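Local coordinates for Lactamase_B domain-containing protein (Bacillus lehensis G1, PDB 7EV5) that probably acts as a zinc-dependent hydrolase of the metallo-beta-lactamase fold, with dual activity linked to B3 metallo-beta-lactamases and glyoxalase II, at residues A[13-18]-A[186-191]; A[23-28]-A[121-126]. All blocks are in the same frame, centred on the assembly; numbering follows the deposited sequence.

Both contacts are buried and both join the two mixed sheets of the alphabeta/betaalpha sandwich of the metallo-beta-lactamase fold. In the first sheet they start from neighbouring strands, 12-18 and 23-27, which are tied by backbone hydrogen bonds, Leu17 O to Val25 N among them; in the second they reach strands 186-189 and 121-127. Along the chain contact 2 is nested within the loop that contact 1 closes. Their chemistry differs with place. Contact 1, at the end that carries zinc ligand His191, is largely polar and grips backbone carbonyls. Contact 2, farther from the zinc site, is apolar and aromatic, with no hydrogen bond across it, and reaches partly exposed Glu23 at one end, as contact 1 reaches partly exposed His191.

Contact 1 of 2, residues A[13-18]-A[186-191]; sequences NAYVLY and IVASGH. With ZN (zinc ion), chain C.
Tyr15 and Asn13 converge on one carbonyl, Ser189 O, and together hold the chain just ahead of zinc ligand His191. The hydroxyl of Tyr15 donates to it at 2.6 Å (OH to Ser189 O), lying in the carbonyl plane on a lone pair, with the oxygen at the edge of the phenol ring. The amide of Asn13 comes from above that plane, its ND2 3.1 Å from Ser189 O, while the oxygen lies close to the amide's own plane. ND2 also donates to Gly192 O, and two carbonyl acceptors on ND2 settle the flip of the amide. The backbone adds a nearly straight bond, Asn13 N to Gly190 O at 2.8 Å. Apolar packing comes from Ala188, whose CB sits over one face of the Tyr15 ring, offset toward the rim, 3.6 Å from CZ, as a CH-pi contact.

The grip on consecutive carbonyls is consistent with a part in positioning His191, whose NE2 binds the zinc ion at 2.0 Å. Asp58, His59 and Asp150 also bind that metal, together with a water.

The N-to-C directions of strands 13-18 and 186-189 differ by 123° and the two belong to different sheets, so side chains bridge them except at the Asn13 end, where backbones meet. Strand 2-7 flanks 12-18 on one side, and its Gln4 bonds to Tyr15 OH; strand 23-27 flanks it on the other. Strand 145-149 lies beside 186-189, bringing Phe147 against Tyr15 and Ala188, while helix 33-42 packs on Val16.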
loop_
_atom_site.group_PDB
_atom_site.type_symbol
_atom_site.label_atom_id
_atom_site.label_comp_id
_atom_site.label_asym_id
_atom_site.label_seq_id
_atom_site.Cartn_x
_atom_site.Cartn_y
_atom_site.Cartn_z
ATOM N N ASN A 13 4.679 -2.303 6.488
ATOM C CA ASN A 13 3.505 -3.149 6.701
ATOM C C ASN A 13 2.969 -3.635 5.361
ATOM O O ASN A 13 2.431 -2.845 4.578
ATOM C CB ASN A 13 2.404 -2.360 7.400
ATOM C CG ASN A 13 2.775 -1.944 8.796
ATOM O OD1 ASN A 13 3.323 -2.736 9.558
ATOM N ND2 ASN A 13 2.466 -0.705 9.152
ATOM N N ALA A 14 3.097 -4.929 5.098
ATOM C CA ALA A 14 2.197 -5.550 4.141
ATOM C C ALA A 14 0.869 -5.808 4.833
ATOM O O ALA A 14 0.770 -5.801 6.060
ATOM C CB ALA A 14 2.764 -6.889 3.664
ATOM N N TYR A 15 -0.163 -6.047 4.038
ATOM C CA TYR A 15 -1.459 -6.438 4.581
ATOM C C TYR A 15 -1.996 -7.613 3.790
ATOM O O TYR A 15 -1.843 -7.671 2.568
ATOM C CB TYR A 15 -2.485 -5.283 4.555
ATOM C CG TYR A 15 -2.074 -4.191 5.491
ATOM C CD1 TYR A 15 -2.378 -4.262 6.840
ATOM C CD2 TYR A 15 -1.331 -3.113 5.041
ATOM C CE1 TYR A 15 -1.967 -3.283 7.709
ATOM C CE2 TYR A 15 -0.900 -2.132 5.911
ATOM C CZ TYR A 15 -1.232 -2.214 7.247
ATOM O OH TYR A 15 -0.816 -1.242 8.141
ATOM N N VAL A 16 -2.626 -8.553 4.483
ATOM C CA VAL A 16 -3.399 -9.590 3.819
ATOM C C VAL A 16 -4.841 -9.454 4.273
ATOM O O VAL A 16 -5.138 -9.611 5.464
ATOM C CB VAL A 16 -2.866 -11.003 4.096
ATOM C CG1 VAL A 16 -3.740 -12.007 3.359
ATOM C CG2 VAL A 16 -1.417 -11.129 3.648
ATOM N N LEU A 17 -5.725 -9.129 3.333
ATOM C CA LEU A 17 -7.162 -9.072 3.559
ATOM C C LEU A 17 -7.765 -10.380 3.065
ATOM O O LEU A 17 -7.417 -10.850 1.982
ATOM C CB LEU A 17 -7.749 -7.904 2.761
ATOM C CG LEU A 17 -9.269 -7.686 2.804
ATOM C CD1 LEU A 17 -9.756 -7.262 4.192
ATOM C CD2 LEU A 17 -9.671 -6.654 1.742
ATOM N N TYR A 18 -8.652 -10.978 3.856
ATOM C CA TYR A 18 -9.186 -12.285 3.506
ATOM C C TYR A 18 -10.680 -12.332 3.802
ATOM O O TYR A 18 -11.248 -11.425 4.417
ATOM C CB TYR A 18 -8.434 -13.416 4.224
ATOM C CG TYR A 18 -8.313 -13.207 5.716
ATOM C CD1 TYR A 18 -9.352 -13.557 6.566
ATOM C CD2 TYR A 18 -7.169 -12.650 6.276
ATOM C CE1 TYR A 18 -9.262 -13.363 7.926
ATOM C CE2 TYR A 18 -7.071 -12.450 7.635
ATOM C CZ TYR A 18 -8.120 -12.813 8.456
ATOM O OH TYR A 18 -8.034 -12.623 9.816
ATOM N N ILE A 186 -10.436 2.065 9.822
ATOM C CA ILE A 186 -9.053 1.802 10.201
ATOM C C ILE A 186 -8.128 2.317 9.109
ATOM O O ILE A 186 -8.349 2.067 7.916
ATOM C CB ILE A 186 -8.847 0.302 10.456
ATOM C CG1 ILE A 186 -9.542 -0.102 11.763
ATOM C CG2 ILE A 186 -7.369 -0.049 10.489
ATOM C CD1 ILE A 186 -9.616 -1.611 11.971
ATOM N N VAL A 187 -7.109 3.075 9.511
ATOM C CA VAL A 187 -6.054 3.510 8.602
ATOM C C VAL A 187 -4.949 2.462 8.683
ATOM O O VAL A 187 -4.220 2.375 9.680
ATOM C CB VAL A 187 -5.553 4.915 8.940
ATOM C CG1 VAL A 187 -4.385 5.306 8.034
ATOM C CG2 VAL A 187 -6.685 5.914 8.788
ATOM N N ALA A 188 -4.863 1.622 7.650
ATOM C CA ALA A 188 -3.860 0.559 7.569
ATOM C C ALA A 188 -2.759 1.102 6.665
ATOM O O ALA A 188 -2.830 1.015 5.438
ATOM C CB ALA A 188 -4.483 -0.729 7.033
ATOM N N SER A 189 -1.744 1.688 7.288
ATOM C CA SER A 189 -0.708 2.446 6.609
ATOM C C SER A 189 0.567 1.630 6.455
ATOM O O SER A 189 0.700 0.513 6.955
ATOM C CB SER A 189 -0.421 3.739 7.373
ATOM O OG SER A 189 0.270 3.447 8.575
ATOM N N GLY A 190 1.512 2.203 5.714
ATOM C CA GLY A 190 2.722 1.483 5.380
ATOM C C GLY A 190 3.720 1.356 6.510
ATOM O O GLY A 190 4.619 0.524 6.413
ATOM N N HIS A 191 3.610 2.173 7.554
ATOM C CA HIS A 191 4.634 2.168 8.595
ATOM C C HIS A 191 3.985 2.432 9.943
ATOM O O HIS A 191 3.206 3.376 10.073
ATOM C CB HIS A 191 5.699 3.238 8.291
ATOM C CG HIS A 191 6.387 3.029 6.972
ATOM N ND1 HIS A 191 7.503 2.235 6.834
ATOM C CD2 HIS A 191 6.090 3.476 5.726
ATOM C CE1 HIS A 191 7.873 2.206 5.567
ATOM N NE2 HIS A 191 7.028 2.947 4.869
HETATM ZN ZN ZN C . 7.006 3.098 2.850
HETATM O O HOH W 1 7.998 4.122 1.445
#

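Contact 2 of 2, residues A[23-28]-A[121-126]; sequences EAVIFD and FTFSVF
Val25 of strand 23-27 fits against two phenylalanines of strand 121-127, one methyl to each. Val25 CG2 lies over a face of the Phe121 ring, offset toward the rim and 3.6 Å from Phe121 CD2, a CH-pi contact in which the two side chains slide past each other in opposite directions. The other methyl, Val25 CG1, stands anti to the backbone N (chi1 -178°) and meets Phe123 tip to tip, more loosely, 4.2 Å from Phe123 CZ. Phe27 adds the second close touch: its CZ comes to 3.8 Å from Phe123 CE1, the edge of Phe27 turned to the face of Phe123 in an offset edge-to-face pair. The ring planes stand at 85° with centroids 5.9 Å apart, and the two side chains reach toward each other tip to tip.

Toward Glu23 the side-chain packing thins, though the Phe121 ring still meets the backbone, with CZ 3.6 Å from Glu23 O at the ring edge. The Glu23 side chain offers only CB, 4.2 Å from Phe121 CE2. This residue is partly exposed, and its carboxylate turns to Asn19 through OE1.

No hydrogen bond crosses the contact: the strand axes, 31° apart in direction, stay 9.7 Å apart at closest, and side chains fill the interval. This is sheet-against-sheet core of the sandwich. Leu17 of strand 12-18 touches Phe121 and Phe123, Leu48 and Leu51 of strand 46-51 pack on Phe121 and on Val25 and Phe27, and Ile118 of strand 115-118 touches Val25 and Phe123. Phe147 of strand 145-149 stacks on Phe27, and Tyr140 of strand 136-140 meets Phe121.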
loop_
_atom_site.group_PDB
_atom_site.type_symbol
_atom_site.label_atom_id
_atom_site.label_comp_id
_atom_site.label_asym_id
_atom_site.label_seq_id
_atom_site.Cartn_x
_atom_site.Cartn_y
_atom_site.Cartn_z
ATOM N N GLU A 23 -10.017 -16.837 0.566
ATOM C CA GLU A 23 -9.402 -16.075 -0.508
ATOM C C GLU A 23 -8.807 -14.804 0.071
ATOM O O GLU A 23 -9.226 -14.326 1.128
ATOM C CB GLU A 23 -10.443 -15.710 -1.556
ATOM C CG GLU A 23 -11.088 -16.917 -2.204
ATOM C CD GLU A 23 -12.333 -16.549 -2.985
ATOM O OE1 GLU A 23 -13.133 -15.721 -2.496
ATOM O OE2 GLU A 23 -12.505 -17.087 -4.099
ATOM N N ALA A 24 -7.818 -14.251 -0.629
ATOM C CA ALA A 24 -7.066 -13.163 -0.025
ATOM C C ALA A 24 -6.592 -12.152 -1.059
ATOM O O ALA A 24 -6.376 -12.477 -2.230
ATOM C CB ALA A 24 -5.856 -13.697 0.738
ATOM N N VAL A 25 -6.390 -10.927 -0.580
ATOM C CA VAL A 25 -5.784 -9.833 -1.334
ATOM C C VAL A 25 -4.552 -9.380 -0.558
ATOM O O VAL A 25 -4.622 -9.185 0.660
ATOM C CB VAL A 25 -6.782 -8.669 -1.522
ATOM C CG1 VAL A 25 -6.171 -7.537 -2.346
ATOM C CG2 VAL A 25 -8.043 -9.168 -2.207
ATOM N N ILE A 26 -3.429 -9.230 -1.261
ATOM C CA ILE A 26 -2.147 -8.872 -0.658
ATOM C C ILE A 26 -1.846 -7.423 -1.009
ATOM O O ILE A 26 -1.932 -7.047 -2.182
ATOM C CB ILE A 26 -1.022 -9.783 -1.177
ATOM C CG1 ILE A 26 -1.305 -11.257 -0.846
ATOM C CG2 ILE A 26 0.313 -9.324 -0.606
ATOM C CD1 ILE A 26 -0.336 -12.236 -1.518
ATOM N N PHE A 27 -1.481 -6.617 -0.007
ATOM C CA PHE A 27 -1.048 -5.238 -0.217
ATOM C C PHE A 27 0.419 -5.106 0.146
ATOM O O PHE A 27 0.839 -5.580 1.204
ATOM C CB PHE A 27 -1.840 -4.276 0.671
ATOM C CG PHE A 27 -3.300 -4.251 0.371
ATOM C CD1 PHE A 27 -3.830 -3.319 -0.500
ATOM C CD2 PHE A 27 -4.145 -5.186 0.938
ATOM C CE1 PHE A 27 -5.181 -3.311 -0.784
ATOM C CE2 PHE A 27 -5.497 -5.191 0.649
ATOM C CZ PHE A 27 -6.014 -4.248 -0.205
ATOM N N ASP A 28 1.182 -4.453 -0.723
ATOM C CA ASP A 28 2.535 -4.005 -0.416
ATOM C C ASP A 28 3.454 -5.066 0.194
ATOM O O ASP A 28 3.946 -4.893 1.316
ATOM C CB ASP A 28 2.501 -2.770 0.479
ATOM C CG ASP A 28 1.884 -1.559 -0.190
ATOM O OD1 ASP A 28 1.416 -1.655 -1.342
ATOM O OD2 ASP A 28 1.859 -0.481 0.450
ATOM N N PHE A 121 -14.069 -9.099 -3.451
ATOM C CA PHE A 121 -13.646 -7.926 -2.692
ATOM C C PHE A 121 -13.825 -6.691 -3.562
ATOM O O PHE A 121 -13.223 -6.598 -4.638
ATOM C CB PHE A 121 -12.169 -8.021 -2.312
ATOM C CG PHE A 121 -11.803 -9.241 -1.514
ATOM C CD1 PHE A 121 -11.851 -9.225 -0.127
ATOM C CD2 PHE A 121 -11.380 -10.390 -2.148
ATOM C CE1 PHE A 121 -11.486 -10.341 0.607
ATOM C CE2 PHE A 121 -11.020 -11.521 -1.417
ATOM C CZ PHE A 121 -11.073 -11.489 -0.034
ATOM N N THR A 122 -14.619 -5.734 -3.099
ATOM C CA THR A 122 -14.741 -4.471 -3.812
ATOM C C THR A 122 -14.095 -3.352 -3.012
ATOM O O THR A 122 -14.242 -3.277 -1.786
ATOM C CB THR A 122 -16.194 -4.138 -4.161
ATOM O OG1 THR A 122 -16.723 -5.187 -4.976
ATOM C CG2 THR A 122 -16.272 -2.828 -4.952
ATOM N N PHE A 123 -13.361 -2.501 -3.723
ATOM C CA PHE A 123 -12.657 -1.380 -3.133
ATOM C C PHE A 123 -13.057 -0.101 -3.841
ATOM O O PHE A 123 -13.310 -0.102 -5.051
ATOM C CB PHE A 123 -11.145 -1.538 -3.332
ATOM C CG PHE A 123 -10.594 -2.811 -2.775
ATOM C CD1 PHE A 123 -10.287 -2.917 -1.427
ATOM C CD2 PHE A 123 -10.374 -3.896 -3.597
ATOM C CE1 PHE A 123 -9.776 -4.103 -0.910
ATOM C CE2 PHE A 123 -9.861 -5.076 -3.094
ATOM C CZ PHE A 123 -9.558 -5.181 -1.753
ATOM N N SER A 124 -13.141 0.973 -3.073
ATOM C CA SER A 124 -13.100 2.313 -3.628
ATOM C C SER A 124 -11.639 2.731 -3.717
ATOM O O SER A 124 -10.850 2.484 -2.800
ATOM C CB SER A 124 -13.861 3.289 -2.732
ATOM O OG SER A 124 -15.259 3.114 -2.854
ATOM N N VAL A 125 -11.268 3.342 -4.832
ATOM C CA VAL A 125 -9.880 3.709 -5.086
ATOM C C VAL A 125 -9.761 5.223 -5.110
ATOM O O VAL A 125 -10.480 5.904 -5.854
ATOM C CB VAL A 125 -9.376 3.103 -6.403
ATOM C CG1 VAL A 125 -7.965 3.558 -6.683
ATOM C CG2 VAL A 125 -9.481 1.581 -6.357
ATOM N N PHE A 126 -8.844 5.750 -4.313
ATOM C CA PHE A 126 -8.545 7.170 -4.311
ATOM C C PHE A 126 -7.108 7.373 -4.753
ATOM O O PHE A 126 -6.205 6.668 -4.296
ATOM C CB PHE A 126 -8.718 7.747 -2.913
ATOM C CG PHE A 126 -10.121 7.637 -2.379
ATOM C CD1 PHE A 126 -11.036 8.653 -2.587
ATOM C CD2 PHE A 126 -10.521 6.518 -1.681
ATOM C CE1 PHE A 126 -12.326 8.555 -2.085
ATOM C CE2 PHE A 126 -11.813 6.407 -1.180
ATOM C CZ PHE A 126 -12.713 7.431 -1.389
#